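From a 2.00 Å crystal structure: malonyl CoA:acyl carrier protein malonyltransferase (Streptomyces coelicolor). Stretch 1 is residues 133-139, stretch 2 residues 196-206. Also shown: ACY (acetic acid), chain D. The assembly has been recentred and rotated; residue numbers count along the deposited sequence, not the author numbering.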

ATOM      1  N   VAL A 133      -0.263  11.504  19.301  1.00 30.32           N
ATOM      2  CA  VAL A 133      -1.072  12.442  20.067  1.00 31.74           C
ATOM      3  C   VAL A 133      -2.430  11.841  20.403  1.00 32.70           C
ATOM      4  O   VAL A 133      -3.289  12.505  20.983  1.00 33.38           O
ATOM      5  CB  VAL A 133      -1.285  13.764  19.285  1.00 32.49           C
ATOM      6  CG1 VAL A 133       0.055  14.456  19.048  1.00 32.89           C
ATOM      7  CG2 VAL A 133      -1.964  13.480  17.966  1.00 32.09           C
ATOM      8  N   THR A 134      -2.608  10.571  20.051  1.00 32.57           N
ATOM      9  CA  THR A 134      -3.869   9.881  20.279  1.00 31.91           C
ATOM     10  C   THR A 134      -3.671   8.431  20.711  1.00 31.35           C
ATOM     11  O   THR A 134      -2.592   7.865  20.555  1.00 33.30           O
ATOM     12  CB  THR A 134      -4.702   9.835  18.981  1.00 33.23           C
ATOM     13  OG1 THR A 134      -4.133   8.867  18.084  1.00 31.78           O
ATOM     14  CG2 THR A 134      -4.705  11.190  18.294  1.00 34.35           C
ATOM     15  N   GLU A 135      -4.724   7.841  21.261  1.00 29.75           N
ATOM     16  CA  GLU A 135      -4.713   6.436  21.642  1.00 28.94           C
ATOM     17  C   GLU A 135      -5.740   5.818  20.697  1.00 26.18           C
ATOM     18  O   GLU A 135      -6.924   5.704  21.025  1.00 26.01           O
ATOM     19  CB  GLU A 135      -5.137   6.240  23.105  1.00 32.88           C
ATOM     20  CG  GLU A 135      -4.045   6.552  24.127  1.00 37.81           C
ATOM     21  CD  GLU A 135      -4.101   7.981  24.648  1.00 42.00           C
ATOM     22  OE1 GLU A 135      -5.102   8.331  25.308  1.00 43.78           O
ATOM     23  OE2 GLU A 135      -3.146   8.754  24.402  1.00 45.40           O
ATOM     24  N   THR A 136      -5.270   5.444  19.510  1.00 23.10           N
ATOM     25  CA  THR A 136      -6.117   4.876  18.466  1.00 21.16           C
ATOM     26  C   THR A 136      -5.478   3.645  17.827  1.00 20.02           C
ATOM     27  O   THR A 136      -4.331   3.311  18.107  1.00 20.26           O
ATOM     28  CB  THR A 136      -6.353   5.907  17.349  1.00 21.80           C
ATOM     29  OG1 THR A 136      -5.091   6.283  16.785  1.00 18.85           O
ATOM     30  CG2 THR A 136      -7.039   7.149  17.894  1.00 19.19           C
ATOM     31  N   GLY A 137      -6.222   2.981  16.952  1.00 19.16           N
ATOM     32  CA  GLY A 137      -5.698   1.799  16.296  1.00 17.22           C
ATOM     33  C   GLY A 137      -6.606   1.302  15.190  1.00 16.65           C
ATOM     34  O   GLY A 137      -7.526   2.002  14.775  1.00 17.46           O
ATOM     35  N   MET A 138      -6.328   0.095  14.707  1.00 16.40           N
ATOM     36  CA  MET A 138      -7.113  -0.531  13.644  1.00 17.23           C
ATOM     37  C   MET A 138      -7.271  -2.003  13.986  1.00 17.55           C
ATOM     38  O   MET A 138      -6.357  -2.615  14.545  1.00 19.79           O
ATOM     39  CB  MET A 138      -6.398  -0.420  12.290  1.00 15.69           C
ATOM     40  CG  MET A 138      -6.002   0.979  11.874  1.00 15.72           C
ATOM     41  SD  MET A 138      -4.961   0.968  10.377  1.00 20.70           S
ATOM     42  CE  MET A 138      -6.203   0.984   9.109  1.00 17.61           C
ATOM     43  N   SER A 139      -8.425  -2.568  13.648  1.00 18.51           N
ATOM     44  CA  SER A 139      -8.685  -3.980  13.903  1.00 19.23           C
ATOM     45  C   SER A 139      -9.450  -4.574  12.735  1.00 19.17           C
ATOM     46  O   SER A 139     -10.372  -3.954  12.212  1.00 20.11           O
ATOM     47  CB  SER A 139      -9.495  -4.161  15.189  1.00 18.72           C
ATOM     48  OG  SER A 139      -8.769  -3.714  16.321  1.00 19.93           O
ATOM     49  N   LYS A 196      -1.132  -4.490  13.718  1.00 19.88           N
ATOM     50  CA  LYS A 196       0.134  -4.001  14.252  1.00 22.40           C
ATOM     51  C   LYS A 196       0.466  -2.626  13.671  1.00 22.15           C
ATOM     52  O   LYS A 196       1.400  -2.478  12.878  1.00 23.44           O
ATOM     53  CB  LYS A 196       1.256  -4.999  13.937  1.00 23.56           C
ATOM     54  CG  LYS A 196       0.952  -6.432  14.376  1.00 26.39           C
ATOM     55  CD  LYS A 196       2.081  -7.383  14.005  1.00 30.80           C
ATOM     56  CE  LYS A 196       1.734  -8.830  14.337  1.00 33.58           C
ATOM     57  NZ  LYS A 196       1.498  -9.059  15.792  1.00 35.78           N
ATOM     58  N   VAL A 197      -0.309  -1.625  14.070  1.00 19.81           N
ATOM     59  CA  VAL A 197      -0.110  -0.261  13.597  1.00 21.16           C
ATOM     60  C   VAL A 197      -0.142   0.705  14.773  1.00 21.26           C
ATOM     61  O   VAL A 197      -0.735   0.413  15.812  1.00 21.97           O
ATOM     62  CB  VAL A 197      -1.203   0.162  12.583  1.00 20.18           C
ATOM     63  CG1 VAL A 197      -1.151  -0.737  11.359  1.00 20.64           C
ATOM     64  CG2 VAL A 197      -2.581   0.089  13.236  1.00 18.88           C
ATOM     65  N   ALA A 198       0.480   1.864  14.583  1.00 20.46           N
ATOM     66  CA  ALA A 198       0.561   2.887  15.615  1.00 20.18           C
ATOM     67  C   ALA A 198      -0.755   3.596  15.916  1.00 19.99           C
ATOM     68  O   ALA A 198      -0.956   4.088  17.029  1.00 19.41           O
ATOM     69  CB  ALA A 198       1.628   3.924  15.227  1.00 20.19           C
ATOM     70  N   GLY A 199      -1.646   3.678  14.935  1.00 18.25           N
ATOM     71  CA  GLY A 199      -2.898   4.365  15.190  1.00 17.32           C
ATOM     72  C   GLY A 199      -3.998   4.147  14.170  1.00 18.36           C
ATOM     73  O   GLY A 199      -3.934   3.236  13.346  1.00 17.50           O
ATOM     74  N   ALA A 200      -5.019   4.995  14.245  1.00 16.41           N
ATOM     75  CA  ALA A 200      -6.156   4.913  13.345  1.00 17.66           C
ATOM     76  C   ALA A 200      -5.842   5.550  11.997  1.00 16.67           C
ATOM     77  O   ALA A 200      -6.338   6.630  11.680  1.00 15.55           O
ATOM     78  CB  ALA A 200      -7.367   5.597  13.982  1.00 14.70           C
ATOM     79  N   PHE A 201      -5.007   4.879  11.207  1.00 17.31           N
ATOM     80  CA  PHE A 201      -4.656   5.386   9.886  1.00 16.00           C
ATOM     81  C   PHE A 201      -5.932   5.378   9.062  1.00 15.80           C
ATOM     82  O   PHE A 201      -6.854   4.616   9.353  1.00 14.61           O
ATOM     83  CB  PHE A 201      -3.614   4.478   9.225  1.00 18.48           C
ATOM     84  CG  PHE A 201      -2.326   4.367   9.992  1.00 18.15           C
ATOM     85  CD1 PHE A 201      -1.538   3.225   9.883  1.00 19.72           C
ATOM     86  CD2 PHE A 201      -1.888   5.405  10.807  1.00 20.30           C
ATOM     87  CE1 PHE A 201      -0.330   3.117  10.577  1.00 21.27           C
ATOM     88  CE2 PHE A 201      -0.684   5.310  11.503  1.00 19.51           C
ATOM     89  CZ  PHE A 201       0.096   4.160  11.387  1.00 21.23           C
ATOM     90  N   HIS A 202      -5.984   6.238   8.050  1.00 14.79           N
ATOM     91  CA  HIS A 202      -7.132   6.344   7.163  1.00 16.34           C
ATOM     92  C   HIS A 202      -8.433   6.774   7.830  1.00 17.77           C
ATOM     93  O   HIS A 202      -9.516   6.317   7.462  1.00 17.58           O
ATOM     94  CB  HIS A 202      -7.299   5.032   6.400  1.00 17.15           C
ATOM     95  CG  HIS A 202      -6.109   4.698   5.555  1.00 18.90           C
ATOM     96  ND1 HIS A 202      -5.767   5.430   4.440  1.00 17.12           N
ATOM     97  CD2 HIS A 202      -5.117   3.793   5.730  1.00 17.18           C
ATOM     98  CE1 HIS A 202      -4.611   4.997   3.968  1.00 17.68           C
ATOM     99  NE2 HIS A 202      -4.195   4.005   4.734  1.00 17.78           N
ATOM    100  N   THR A 203      -8.303   7.676   8.800  1.00 18.55           N
ATOM    101  CA  THR A 203      -9.437   8.248   9.525  1.00 19.59           C
ATOM    102  C   THR A 203      -9.074   9.707   9.809  1.00 19.89           C
ATOM    103  O   THR A 203      -7.930  10.129   9.590  1.00 18.58           O
ATOM    104  CB  THR A 203      -9.688   7.562  10.888  1.00 18.26           C
ATOM    105  OG1 THR A 203      -8.662   7.954  11.811  1.00 16.74           O
ATOM    106  CG2 THR A 203      -9.701   6.051  10.738  1.00 15.62           C
ATOM    107  N   ARG A 204     -10.047  10.469  10.302  1.00 20.22           N
ATOM    108  CA  ARG A 204      -9.839  11.877  10.619  1.00 19.13           C
ATOM    109  C   ARG A 204      -8.735  12.056  11.656  1.00 19.06           C
ATOM    110  O   ARG A 204      -8.211  13.160  11.838  1.00 16.31           O
ATOM    111  CB  ARG A 204     -11.130  12.495  11.162  1.00 24.25           C
ATOM    112  CG  ARG A 204     -11.534  11.967  12.532  1.00 27.36           C
ATOM    113  CD  ARG A 204     -12.639  12.815  13.151  1.00 33.66           C
ATOM    114  NE  ARG A 204     -12.906  12.430  14.534  1.00 36.93           N
ATOM    115  CZ  ARG A 204     -13.375  11.240  14.899  1.00 40.50           C
ATOM    116  NH1 ARG A 204     -13.632  10.316  13.981  1.00 41.33           N
ATOM    117  NH2 ARG A 204     -13.579  10.971  16.184  1.00 41.07           N
ATOM    118  N   HIS A 205      -8.394  10.980  12.357  1.00 17.05           N
ATOM    119  CA  HIS A 205      -7.338  11.073  13.350  1.00 19.54           C
ATOM    120  C   HIS A 205      -5.995  11.382  12.691  1.00 18.39           C
ATOM    121  O   HIS A 205      -5.038  11.736  13.372  1.00 18.00           O
ATOM    122  CB  HIS A 205      -7.252   9.781  14.173  1.00 21.00           C
ATOM    123  CG  HIS A 205      -8.318   9.667  15.218  1.00 21.97           C
ATOM    124  ND1 HIS A 205      -9.381   8.795  15.110  1.00 23.89           N
ATOM    125  CD2 HIS A 205      -8.508  10.349  16.372  1.00 20.90           C
ATOM    126  CE1 HIS A 205     -10.181   8.948  16.151  1.00 22.43           C
ATOM    127  NE2 HIS A 205      -9.674   9.886  16.931  1.00 23.42           N
ATOM    128  N   MET A 206      -5.938  11.257  11.365  1.00 18.29           N
ATOM    129  CA  MET A 206      -4.714  11.541  10.605  1.00 17.21           C
ATOM    130  C   MET A 206      -4.737  12.948  10.006  1.00 17.95           C
ATOM    131  O   MET A 206      -3.862  13.304   9.212  1.00 16.30           O
ATOM    132  CB  MET A 206      -4.532  10.525   9.468  1.00 15.68           C
ATOM    133  CG  MET A 206      -4.155   9.119   9.921  1.00 15.84           C
ATOM    134  SD  MET A 206      -2.584   9.071  10.820  1.00 15.92           S
ATOM    135  CE  MET A 206      -3.188   8.855  12.487  1.00 15.45           C
TER
HETATM  136  C   ACY D 425      -0.949   2.920   6.007  1.00 46.79           C
HETATM  137  O   ACY D 425       0.117   2.536   6.645  1.00 47.17           O
HETATM  138  OXT ACY D 425      -1.083   3.967   5.287  1.00 46.92           O
HETATM  139  CH3 ACY D 425      -2.131   1.977   6.168  1.00 45.31           C
HETATM  140  O   HOH W   1      -2.365   5.587  18.865  1.00 19.44           O
HETATM  141  O   HOH W   2      -2.969   0.512  17.484  1.00 28.53           O

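A strand packs against a glycine-containing loop in a close backbone approach, held by one direct hydrogen bond, two bridging waters and the side chains of T134, T136 and M138 that point from the first stretch toward the second. Residues 136–139 begin a strand that runs on beyond this stretch; the partner, before its 3-10 turn at 204–206, has no regular structure, and no backbone-to-backbone hydrogen bond joins the two stretches.

The closest pair of CA atoms belongs to two glycines, G137 CA and G199 CA, 4.0 Å apart. At G199 the absence of a side chain matters directly: a CB built there would lie 2.9 Å from T136 OG1, a clash. Instead, G199 CA sits 3.4 Å from T136 O in a nearly linear CA-H...O contact, and A200 CA lies 3.5 Å from G137 O in a more bent one. Such contacts are weak, but they let carbonyl oxygens face polarised CH groups where no amide is presented.

T136 is the polar centre of the contact. Its OG1 accepts a hydrogen bond from A200 N (2.8 Å) and donates one to T134 OG1 (3.0 Å), so a single hydroxyl ties the loop backbone to a neighbour in its own stretch. The other branch of the same side chain is apolar: T136 CG2 stands 3.8 Å from the centroid of the H205 ring, almost on the ring normal, a CH-pi contact over the face. Threonine suits this place because its beta carbon carries both a hydroxyl and a methyl. T134 adds its own methyl, with CG2 4.3 Å from H205 CD2. H205 is steadied from its own stretch, where its N donates to T203 OG1 (3.1 Å).

Further along the strand, M138 supplies the apolar part. Its flexible, unbranched chain passes V197, with CG 3.8 Å from V197 CG2, and continues to F201, where SD lies 3.9 Å from F201 CB. The sulfur is 5.1 Å from the F201 ring centroid and approaches obliquely. A198, next to V197, turns its CB away from the strand and stays out of this cluster.

Water completes the polar links where the backbones do not pair directly. Water 1 accepts from T136 N (3.0 Å) and lies within hydrogen-bonding distance of T134 O and A198 O, each 2.8 Å from its oxygen. Water 2 similarly spans T136 O (3.2 Å) and V197 O (2.8 Å).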